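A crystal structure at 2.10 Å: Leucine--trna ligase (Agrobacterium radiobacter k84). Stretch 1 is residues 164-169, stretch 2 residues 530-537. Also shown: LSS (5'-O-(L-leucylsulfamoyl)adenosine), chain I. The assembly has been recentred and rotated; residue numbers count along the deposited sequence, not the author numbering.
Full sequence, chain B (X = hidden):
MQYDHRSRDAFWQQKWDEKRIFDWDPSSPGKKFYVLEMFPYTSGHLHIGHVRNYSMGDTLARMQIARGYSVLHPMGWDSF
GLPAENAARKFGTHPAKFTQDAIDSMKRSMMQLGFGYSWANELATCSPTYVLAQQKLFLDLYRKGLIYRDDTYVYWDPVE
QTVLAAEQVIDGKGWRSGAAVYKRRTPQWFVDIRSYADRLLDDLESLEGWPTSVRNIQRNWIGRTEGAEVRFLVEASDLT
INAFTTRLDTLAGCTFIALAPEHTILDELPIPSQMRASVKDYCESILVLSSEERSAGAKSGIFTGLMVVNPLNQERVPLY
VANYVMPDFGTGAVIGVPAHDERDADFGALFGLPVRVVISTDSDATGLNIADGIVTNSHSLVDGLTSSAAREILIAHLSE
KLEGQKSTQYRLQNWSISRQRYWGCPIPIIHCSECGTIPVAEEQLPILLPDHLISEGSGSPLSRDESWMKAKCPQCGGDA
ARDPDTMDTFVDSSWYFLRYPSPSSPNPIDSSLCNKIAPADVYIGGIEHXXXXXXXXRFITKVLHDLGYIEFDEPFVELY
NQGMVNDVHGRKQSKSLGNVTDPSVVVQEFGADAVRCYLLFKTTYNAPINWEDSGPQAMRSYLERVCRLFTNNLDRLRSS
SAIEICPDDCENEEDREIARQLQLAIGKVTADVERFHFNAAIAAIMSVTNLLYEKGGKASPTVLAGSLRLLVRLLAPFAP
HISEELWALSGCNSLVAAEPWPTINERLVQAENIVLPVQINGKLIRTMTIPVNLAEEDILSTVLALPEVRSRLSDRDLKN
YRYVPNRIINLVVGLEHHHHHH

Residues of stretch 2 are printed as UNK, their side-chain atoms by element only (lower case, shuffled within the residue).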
# COMPACT_ATOMS: atom_id res chain seq x y z
N LEU B 164 8.20 -4.98 -20.45
CA LEU B 164 7.76 -4.85 -19.03
C LEU B 164 8.86 -4.16 -18.21
O LEU B 164 10.02 -4.28 -18.51
CB LEU B 164 7.51 -6.22 -18.40
CG LEU B 164 6.33 -6.99 -18.96
CD1 LEU B 164 6.28 -8.30 -18.23
CD2 LEU B 164 5.00 -6.25 -18.87
N ALA B 165 8.46 -3.44 -17.17
CA ALA B 165 9.42 -2.88 -16.18
C ALA B 165 10.05 -4.00 -15.33
O ALA B 165 9.50 -5.06 -15.24
CB ALA B 165 8.70 -1.87 -15.27
N ALA B 166 11.23 -3.76 -14.78
CA ALA B 166 11.91 -4.74 -13.94
C ALA B 166 10.98 -5.18 -12.78
O ALA B 166 11.02 -6.33 -12.35
CB ALA B 166 13.21 -4.18 -13.40
N GLU B 167 10.09 -4.29 -12.33
CA GLU B 167 9.24 -4.59 -11.15
C GLU B 167 8.14 -5.51 -11.54
O GLU B 167 7.59 -6.18 -10.65
CB GLU B 167 8.65 -3.31 -10.55
CG GLU B 167 9.66 -2.35 -9.94
CD GLU B 167 10.66 -1.71 -10.85
OE1 GLU B 167 10.33 -1.43 -12.07
OE2 GLU B 167 11.80 -1.47 -10.33
N GLN B 168 7.85 -5.62 -12.87
CA GLN B 168 6.81 -6.50 -13.38
C GLN B 168 7.34 -7.86 -13.84
O GLN B 168 6.64 -8.64 -14.47
CB GLN B 168 6.03 -5.81 -14.51
CG GLN B 168 5.22 -4.58 -14.11
CD GLN B 168 4.85 -3.73 -15.35
OE1 GLN B 168 5.73 -3.30 -16.08
NE2 GLN B 168 3.58 -3.47 -15.54
N VAL B 169 8.56 -8.14 -13.47
CA VAL B 169 9.16 -9.44 -13.67
C VAL B 169 9.24 -10.08 -12.28
O VAL B 169 9.93 -9.58 -11.40
CB VAL B 169 10.58 -9.26 -14.22
CG1 VAL B 169 11.31 -10.60 -14.23
CG2 VAL B 169 10.51 -8.66 -15.63
N UNK B 530 4.38 -3.70 -2.76
CA UNK B 530 5.57 -3.21 -2.09
C UNK B 530 6.67 -2.76 -3.03
O UNK B 530 7.35 -1.74 -2.78
c UNK B 530 6.10 -4.27 -1.13
N UNK B 531 6.91 -3.50 -4.10
CA UNK B 531 7.90 -3.03 -5.06
C UNK B 531 7.27 -2.85 -6.45
O UNK B 531 7.99 -2.95 -7.43
o UNK B 531 8.71 -5.20 -5.60
c UNK B 531 9.13 -3.93 -5.16
c UNK B 531 9.85 -4.02 -3.82
N UNK B 532 5.95 -2.56 -6.49
CA UNK B 532 5.29 -1.95 -7.66
C UNK B 532 4.80 -0.56 -7.29
O UNK B 532 5.59 0.33 -7.22
c UNK B 532 4.17 -2.85 -8.22
c UNK B 532 3.77 -5.30 -8.79
c UNK B 532 4.70 -4.13 -8.91
c UNK B 532 5.01 -3.88 -10.36
N UNK B 533 3.51 -0.36 -7.03
CA UNK B 533 2.94 0.96 -6.86
C UNK B 533 3.56 1.74 -5.68
O UNK B 533 3.77 2.96 -5.79
c UNK B 533 0.08 2.09 -4.90
c UNK B 533 -0.08 4.05 -5.87
n UNK B 533 -0.38 3.38 -4.77
c UNK B 533 1.42 0.85 -6.78
c UNK B 533 0.74 2.02 -6.09
n UNK B 533 0.59 3.25 -6.69
N UNK B 534 3.93 1.05 -4.59
CA UNK B 534 4.49 1.72 -3.41
C UNK B 534 5.90 2.19 -3.67
O UNK B 534 6.36 3.09 -3.01
c UNK B 534 2.93 -0.71 -0.64
c UNK B 534 4.43 0.77 -2.16
c UNK B 534 2.29 1.68 -1.18
c UNK B 534 3.01 0.41 -1.68
N UNK B 535 6.65 1.60 -4.61
CA UNK B 535 7.91 2.25 -5.02
C UNK B 535 7.62 3.42 -5.94
O UNK B 535 8.12 4.49 -5.74
c UNK B 535 10.60 0.82 -4.07
c UNK B 535 9.95 2.12 -6.50
c UNK B 535 9.44 0.30 -4.89
c UNK B 535 8.82 1.32 -5.82
N UNK B 536 6.89 3.16 -7.03
CA UNK B 536 6.69 4.21 -8.05
C UNK B 536 6.04 5.52 -7.51
O UNK B 536 6.46 6.60 -7.84
c UNK B 536 7.40 0.36 -11.47
c UNK B 536 6.41 2.50 -9.97
c UNK B 536 5.65 1.41 -10.24
c UNK B 536 6.12 0.35 -11.01
c UNK B 536 5.83 3.66 -9.17
c UNK B 536 7.71 2.52 -10.45
o UNK B 536 7.80 -0.73 -12.18
c UNK B 536 8.24 1.43 -11.18
N UNK B 537 4.96 5.37 -6.73
CA UNK B 537 4.26 6.47 -6.05
C UNK B 537 5.19 7.30 -5.15
O UNK B 537 5.10 8.55 -5.13
c UNK B 537 3.08 5.91 -5.22
o UNK B 537 3.55 5.04 -4.18
C1 LSS I . -4.83 -3.00 -7.71
N1 LSS I . -7.98 -10.00 -0.17
O1 LSS I . -4.09 -3.74 -7.11
S1 LSS I . -6.75 -4.54 -7.47
C2 LSS I . -7.62 -8.81 0.32
N2 LSS I . -6.10 -3.28 -7.95
O2 LSS I . -4.69 -5.77 -2.24
N3 LSS I . -7.41 -7.73 -0.47
O3 LSS I . -5.29 -3.08 -2.07
C4 LSS I . -7.58 -7.86 -1.80
N4 LSS I . -5.19 -1.06 -9.25
O4 LSS I . -7.91 -4.69 -3.27
C5 LSS I . -7.87 -9.10 -2.37
O5 LSS I . -6.72 -4.52 -5.88
C6 LSS I . -8.05 -10.19 -1.53
N6 LSS I . -8.39 -11.38 -2.08
C7 LSS I . -3.15 0.55 -7.54
N7 LSS I . -7.92 -8.93 -3.72
C8 LSS I . -7.61 -7.64 -3.99
C9 LSS I . -3.86 -0.75 -7.15
N9 LSS I . -7.44 -6.99 -2.81
CA LSS I . -4.29 -1.72 -8.27
C10 LSS I . -1.75 0.21 -8.08
C11 LSS I . -3.15 1.49 -6.28
O1A LSS I . -6.16 -5.84 -7.82
C21 LSS I . -7.06 -5.61 -2.61
C22 LSS I . -5.69 -5.32 -3.12
C23 LSS I . -5.70 -3.79 -3.27
C24 LSS I . -7.15 -3.56 -3.64
C25 LSS I . -7.37 -3.49 -5.15
O2A LSS I . -8.16 -4.57 -7.77
O HOH W 1 7.99 -6.53 -8.09
O HOH W 2 5.79 -0.31 -14.78

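Position 530 carries a single side-chain carbon and lies beyond reach of stretch 1; a lone CB identifies Ala530. At position 531 the first side-chain carbon bears one oxygen and one further carbon, the branched pattern of a threonine. Its backbone O lies 3.1 Å from CG of Glu167, so the main chain here packs against the aliphatic part of the glutamate. The side chain of Thr531 makes no direct contact, but its OG1 is 2.9 Å from water 1, which donates a hydrogen bond to Glu167 O at 2.6 Å and so bridges Thr531 OG1 and Glu167 O.

Position 532 has four carbons forked at the second. One terminal carbon approaches within 3.5 Å of Glu167 O and 3.8 Å of Gln168 CG. The fork after CB makes this Leu532. Its CB points sideways, yet its CD2 comes within 3.7 Å of Glu167 CB. The residue is also the N-cap of the following helix, its O accepting a hydrogen bond from the backbone N of position 536 at 3.1 Å.

At position 533 one carbon leads to a five-membered ring of three carbons and two nitrogens, an imidazole, hence His533. It is out of reach of stretch 1 and lies beside the ligand: its CB is 3.5 Å from LSS C10, and LSS C11 lies over one face of the ring. Position 534 again has four carbons forked at the second, but none reaches stretch 1; it is Leu534. Position 535 also has four carbons, now forked at the first with one arm two carbons long, which defines Ile535. Its CB points toward stretch 1 but its nearest atom, CG2, stays 5.6 Å from Glu167 OE2.

Position 536 shows one carbon followed by a six-carbon ring bearing an oxygen. That oxygen lies 2.6 Å from OE1 of Glu167 and 3.4 Å from CB of Ala165. A phenol ring means Tyr536. Position 537 has one carbon and one oxygen, out of reach of stretch 1: Ser537, whose OG donates to His533 O at 2.6 Å within the helix.

The contact centres on Glu167, buried and pointing toward stretch 2. Tyr536 OH donates to its OE1 at 2.6 Å, a short bond made near the plane of the ring, while Leu532 covers its CB and backbone. Gln168 OE1 accepts a hydrogen bond from Ala165 N at 2.9 Å, bracing the turn that presents the glutamate. The hydrogen bond at OE1 thus combines with packing of CB against Leu532 and of CG against the backbone O of Thr531.

Stretch 2 530-537: ATLHLIYS
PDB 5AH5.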